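Local coordinates for putative diflavin flavoprotein A 3 (Synechocystis sp., PDB 6H0C) that probably carries electrons from NADH to oxygen and reduces it to water, this chain being its flavodiiron core without the C-terminal flavin reductase part, at residues 319-324 with 352-357; 266-271 with 345-350. All coordinates share one frame; numbering follows the deposited sequence.

Interaction 1 (319-324 with 352-357); sequences GHAPTP and GEAIDM
Ala321 and Ala354 meet methyl to methyl, their CB atoms 3.8 Å apart, where the loop leading into helix 323-335 runs past the first turn of helix 353-364. The Ala354 methyl points at the loop and comes closest to its backbone: Ala354 CB lies 3.6 Å from Ala321 CA and 3.7 Å from Ala321 N. With only methyl groups between them, the two backbones approach to 4.5 Å between Ala321 CA and Ala354 CA. One helical turn further on, Met357 reaches the same alanine. Its CG is anti to the backbone N (chi1 -175°), and bends at chi2 and chi3 fold the chain round until Met357 CE stands 3.9 Å from Ala321 CB. Ala354 and, one turn on, Met357 thus both touch the loop methyl.

Upstream, Glu353 packs against the backbone of Gly319. Its CB packs 3.3 Å from Gly319 O, while a bend at chi2 (85°) swings CD out of the extended path; the carboxylate then places Glu353 OE2 3.8 Å from Gly319 CA, a van der Waals approach. Gly319 has a positive phi (78°), a backbone shape that glycine readily adopts. The contact across the two segments is by van der Waals touch, apolar at the alanines and methionine and with a carbonyl and a carboxylate oxygen at the Glu353 end. A polar link lies further back in the same loop, where Thr316 OG1 is hydrogen-bonded to Ala354 N in the first turn of the helix.

Both segments belong to the flavodoxin-like domain. Pro322 packs on Ser314 and Pro315 beyond strand 309-313, and Ile355, on another side of helix 353-364, covers strands 341-348 and 368-377.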
loop_
_atom_site.group_PDB
_atom_site.type_symbol
_atom_site.label_atom_id
_atom_site.label_comp_id
_atom_site.label_asym_id
_atom_site.label_seq_id
_atom_site.Cartn_x
_atom_site.Cartn_y
_atom_site.Cartn_z
ATOM N N GLY A 319 6.916 -24.050 -10.710
ATOM C CA GLY A 319 8.203 -24.105 -11.383
ATOM C C GLY A 319 8.489 -22.955 -12.331
ATOM O O GLY A 319 9.540 -22.923 -12.972
ATOM N N HIS A 320 7.566 -22.000 -12.420
ATOM C CA HIS A 320 7.721 -20.900 -13.365
ATOM C C HIS A 320 7.426 -19.553 -12.738
ATOM O O HIS A 320 6.727 -19.462 -11.723
ATOM C CB HIS A 320 6.805 -21.086 -14.577
ATOM C CG HIS A 320 7.104 -22.312 -15.383
ATOM N ND1 HIS A 320 6.385 -23.483 -15.252
ATOM C CD2 HIS A 320 8.041 -22.548 -16.333
ATOM C CE1 HIS A 320 6.867 -24.386 -16.086
ATOM N NE2 HIS A 320 7.872 -23.846 -16.753
ATOM N N ALA A 321 7.963 -18.506 -13.354
ATOM C CA ALA A 321 7.562 -17.151 -13.017
ATOM C C ALA A 321 6.071 -16.977 -13.333
ATOM O O ALA A 321 5.537 -17.627 -14.237
ATOM C CB ALA A 321 8.400 -16.139 -13.785
ATOM N N PRO A 322 5.392 -16.111 -12.573
ATOM C CA PRO A 322 4.023 -15.731 -12.923
ATOM C C PRO A 322 3.986 -15.110 -14.311
ATOM O O PRO A 322 4.944 -14.430 -14.701
ATOM C CB PRO A 322 3.657 -14.698 -11.853
ATOM C CG PRO A 322 4.581 -14.998 -10.715
ATOM C CD PRO A 322 5.862 -15.434 -11.357
ATOM N N THR A 323 2.901 -15.336 -15.038
ATOM C CA THR A 323 2.763 -14.804 -16.382
ATOM C C THR A 323 3.076 -13.308 -16.498
ATOM O O THR A 323 3.741 -12.896 -17.444
ATOM C CB THR A 323 1.363 -15.064 -16.914
ATOM O OG1 THR A 323 1.181 -16.476 -17.042
ATOM C CG2 THR A 323 1.187 -14.416 -18.270
ATOM N N PRO A 324 2.618 -12.488 -15.536
ATOM C CA PRO A 324 2.926 -11.050 -15.634
ATOM C C PRO A 324 4.423 -10.723 -15.563
ATOM O O PRO A 324 4.861 -9.723 -16.142
ATOM C CB PRO A 324 2.189 -10.459 -14.433
ATOM C CG PRO A 324 1.059 -11.444 -14.186
ATOM C CD PRO A 324 1.686 -12.774 -14.434
ATOM N N GLY A 352 12.935 -22.422 -6.686
ATOM C CA GLY A 352 13.110 -21.021 -7.035
ATOM C C GLY A 352 13.519 -20.803 -8.481
ATOM O O GLY A 352 14.379 -19.972 -8.779
ATOM N N GLU A 353 12.889 -21.544 -9.385
ATOM C CA GLU A 353 13.256 -21.527 -10.798
ATOM C C GLU A 353 12.996 -20.186 -11.479
ATOM O O GLU A 353 13.682 -19.839 -12.431
ATOM C CB GLU A 353 12.509 -22.628 -11.548
ATOM C CG GLU A 353 12.976 -24.045 -11.205
ATOM C CD GLU A 353 12.303 -24.629 -9.966
ATOM O OE1 GLU A 353 12.612 -25.791 -9.615
ATOM O OE2 GLU A 353 11.465 -23.932 -9.350
ATOM N N ALA A 354 12.009 -19.433 -11.002
ATOM C CA ALA A 354 11.725 -18.117 -11.581
ATOM C C ALA A 354 12.938 -17.186 -11.453
ATOM O O ALA A 354 13.269 -16.441 -12.380
ATOM C CB ALA A 354 10.495 -17.499 -10.925
ATOM N N ILE A 355 13.610 -17.252 -10.308
ATOM C CA ILE A 355 14.784 -16.422 -10.050
ATOM C C ILE A 355 15.951 -16.830 -10.953
ATOM O O ILE A 355 16.628 -15.974 -11.544
ATOM C CB ILE A 355 15.198 -16.509 -8.570
ATOM C CG1 ILE A 355 14.074 -15.959 -7.688
ATOM C CG2 ILE A 355 16.501 -15.758 -8.330
ATOM C CD1 ILE A 355 14.280 -16.178 -6.209
ATOM N N ASP A 356 16.178 -18.137 -11.070
ATOM C CA ASP A 356 17.211 -18.644 -11.968
ATOM C C ASP A 356 16.926 -18.211 -13.414
ATOM O O ASP A 356 17.824 -17.740 -14.119
ATOM C CB ASP A 356 17.312 -20.170 -11.881
ATOM C CG ASP A 356 17.679 -20.662 -10.484
ATOM O OD1 ASP A 356 18.307 -19.902 -9.710
ATOM O OD2 ASP A 356 17.337 -21.823 -10.168
ATOM N N MET A 357 15.672 -18.357 -13.843
ATOM C CA MET A 357 15.283 -17.995 -15.203
ATOM C C MET A 357 15.619 -16.527 -15.490
ATOM O O MET A 357 16.275 -16.207 -16.484
ATOM C CB MET A 357 13.789 -18.260 -15.417
ATOM C CG MET A 357 13.296 -18.023 -16.842
ATOM S SD MET A 357 12.884 -16.298 -17.195
ATOM C CE MET A 357 11.477 -16.024 -16.106
#

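Interaction 2 (266-271 with 345-350)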
loop_
_atom_site.group_PDB
_atom_site.type_symbol
_atom_site.label_atom_id
_atom_site.label_comp_id
_atom_site.label_asym_id
_atom_site.label_seq_id
_atom_site.Cartn_x
_atom_site.Cartn_y
_atom_site.Cartn_z
ATOM N N TYR A 266 1.036 -8.045 -2.817
ATOM C CA TYR A 266 0.995 -8.638 -1.494
ATOM C C TYR A 266 1.664 -10.012 -1.558
ATOM O O TYR A 266 1.479 -10.747 -2.521
ATOM C CB TYR A 266 -0.467 -8.714 -1.000
ATOM C CG TYR A 266 -0.637 -9.213 0.424
ATOM C CD1 TYR A 266 -0.388 -8.381 1.514
ATOM C CD2 TYR A 266 -1.048 -10.522 0.677
ATOM C CE1 TYR A 266 -0.539 -8.845 2.814
ATOM C CE2 TYR A 266 -1.201 -10.990 1.964
ATOM C CZ TYR A 266 -0.948 -10.152 3.029
ATOM O OH TYR A 266 -1.105 -10.630 4.312
ATOM N N GLY A 267 2.472 -10.343 -0.554
ATOM C CA GLY A 267 3.202 -11.603 -0.554
ATOM C C GLY A 267 4.657 -11.425 -0.164
ATOM O O GLY A 267 5.145 -10.297 -0.042
ATOM N N ASN A 268 5.364 -12.533 0.027
ATOM C CA ASN A 268 6.748 -12.452 0.487
ATOM C C ASN A 268 7.663 -11.686 -0.467
ATOM O O ASN A 268 8.540 -10.945 -0.023
ATOM C CB ASN A 268 7.308 -13.850 0.733
ATOM C CG ASN A 268 6.794 -14.456 2.024
ATOM O OD1 ASN A 268 6.398 -13.738 2.934
ATOM N ND2 ASN A 268 6.800 -15.776 2.109
ATOM N N THR A 269 7.462 -11.862 -1.771
ATOM C CA THR A 269 8.299 -11.181 -2.752
ATOM C C THR A 269 8.051 -9.686 -2.675
ATOM O O THR A 269 8.977 -8.887 -2.813
ATOM C CB THR A 269 8.041 -11.672 -4.184
ATOM O OG1 THR A 269 8.515 -13.020 -4.322
ATOM C CG2 THR A 269 8.780 -10.794 -5.164
ATOM N N SER A 270 6.799 -9.308 -2.436
ATOM C CA SER A 270 6.461 -7.899 -2.303
ATOM C C SER A 270 7.146 -7.288 -1.086
ATOM O O SER A 270 7.663 -6.176 -1.150
ATOM C CB SER A 270 4.956 -7.706 -2.196
ATOM O OG SER A 270 4.674 -6.361 -1.837
ATOM N N THR A 271 7.142 -8.020 0.024
ATOM C CA THR A 271 7.842 -7.586 1.230
ATOM C C THR A 271 9.327 -7.302 0.943
ATOM O O THR A 271 9.867 -6.278 1.365
ATOM C CB THR A 271 7.699 -8.637 2.340
ATOM O OG1 THR A 271 6.307 -8.798 2.644
ATOM C CG2 THR A 271 8.445 -8.214 3.597
ATOM N N PHE A 345 15.662 -10.605 -7.582
ATOM C CA PHE A 345 15.373 -11.152 -6.250
ATOM C C PHE A 345 14.069 -11.931 -6.216
ATOM O O PHE A 345 13.259 -11.859 -7.144
ATOM C CB PHE A 345 15.315 -10.044 -5.202
ATOM C CG PHE A 345 14.146 -9.110 -5.365
ATOM C CD1 PHE A 345 13.007 -9.258 -4.586
ATOM C CD2 PHE A 345 14.191 -8.071 -6.293
ATOM C CE1 PHE A 345 11.926 -8.382 -4.730
ATOM C CE2 PHE A 345 13.113 -7.192 -6.443
ATOM C CZ PHE A 345 11.983 -7.353 -5.665
ATOM N N GLY A 346 13.863 -12.669 -5.133
ATOM C CA GLY A 346 12.618 -13.386 -4.955
ATOM C C GLY A 346 12.584 -14.276 -3.728
ATOM O O GLY A 346 13.614 -14.540 -3.107
ATOM N N SER A 347 11.384 -14.723 -3.376
ATOM C CA SER A 347 11.199 -15.748 -2.357
ATOM C C SER A 347 10.680 -17.008 -3.029
ATOM O O SER A 347 10.156 -16.964 -4.148
ATOM C CB SER A 347 10.214 -15.307 -1.282
ATOM O OG SER A 347 8.904 -15.272 -1.816
ATOM N N PHE A 348 10.809 -18.131 -2.340
ATOM C CA PHE A 348 10.247 -19.372 -2.845
ATOM C C PHE A 348 10.137 -20.403 -1.747
ATOM O O PHE A 348 10.767 -20.272 -0.693
ATOM C CB PHE A 348 11.093 -19.910 -3.987
ATOM C CG PHE A 348 12.526 -20.099 -3.628
ATOM C CD1 PHE A 348 13.008 -21.352 -3.299
ATOM C CD2 PHE A 348 13.397 -19.024 -3.616
ATOM C CE1 PHE A 348 14.333 -21.528 -2.970
ATOM C CE2 PHE A 348 14.726 -19.198 -3.293
ATOM C CZ PHE A 348 15.194 -20.450 -2.971
ATOM N N GLY A 349 9.327 -21.424 -2.005
ATOM C CA GLY A 349 9.176 -22.522 -1.079
ATOM C C GLY A 349 10.371 -23.430 -1.215
ATOM O O GLY A 349 11.421 -23.202 -0.611
ATOM N N TRP A 350 10.225 -24.456 -2.034
ATOM C CA TRP A 350 11.310 -25.403 -2.202
ATOM C C TRP A 350 11.887 -25.339 -3.614
ATOM O O TRP A 350 12.910 -25.960 -3.905
ATOM C CB TRP A 350 10.836 -26.820 -1.862
ATOM C CG TRP A 350 9.432 -27.166 -2.313
ATOM C CD1 TRP A 350 8.956 -27.164 -3.595
ATOM C CD2 TRP A 350 8.345 -27.608 -1.484
ATOM N NE1 TRP A 350 7.638 -27.560 -3.612
ATOM C CE2 TRP A 350 7.240 -27.840 -2.330
ATOM C CE3 TRP A 350 8.197 -27.821 -0.110
ATOM C CZ2 TRP A 350 6.006 -28.278 -1.848
ATOM C CZ3 TRP A 350 6.972 -28.256 0.366
ATOM C CH2 TRP A 350 5.892 -28.480 -0.502
#
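Ser347 OG lies 3.4 Å from Thr269 OG1 in a weak hydrogen bond in which either hydroxyl could be the donor. The same oxygen is also packed 3.3 Å from Asn268 CB, so the serine hydroxyl meets two consecutive residues of the first helical turn. Its position follows from chi1 (71°), which sets OG between the backbone N and the carbonyl carbon of Ser347. Ser347 CB also rests 3.8 Å from Asn268 CB, adding an apolar touch to the polar one. On the helix side, Thr269 holds OG1 beside its own backbone N (chi1 -69°) and CG2 anti to it, and the two branches serve different neighbours: OG1 faces Ser347, CG2 faces Phe345.

The arrangement is that of a flavodoxin-like fold, a parallel five-stranded sheet in the order 2-1-3-4-5 with helices on its two faces. Here the N-terminal turn of helix 268-281, which follows the first strand, 257-262, meets the C-terminal end of the fourth, 341-348. In flavodoxins the loop entering this helix is the one that binds the FMN phosphate. Gly267 is the N-cap, and Thr271 N closes the first turn on Gly267 O.

Further back along the strand, Phe345 turns the edge of its ring to the helix. Phe345 CE1 comes 3.6 Å from Thr269 O, which lies near the ring plane, and 4.0 Å from Thr269 CG2. Leu272, Ala273 and Ile276 continue the helix surface against which this ring packs, and Ile374 of strand 368-377 touches it too.

How the interactions relate
Both interactions belong to the flavodoxin-like domain, with centres about 11 Å apart, and strand 341-348 with helix 353-364 after it joins them along the chain. Interaction 2 is buried: a helix start against the end of an interior strand of the sheet, with a weak hydroxyl pair beside an aromatic edge. Interaction 1 is only partly buried, a loop against a helix start, built from small methyls and a methionine tip, with glycine and glutamate towards its more exposed side. Ile355, which turns away from the loop of interaction 1, connects the two directly: Ile355 CD1 lies 3.5 Å from Gly346 CA and 3.9 Å from Phe348 CD2.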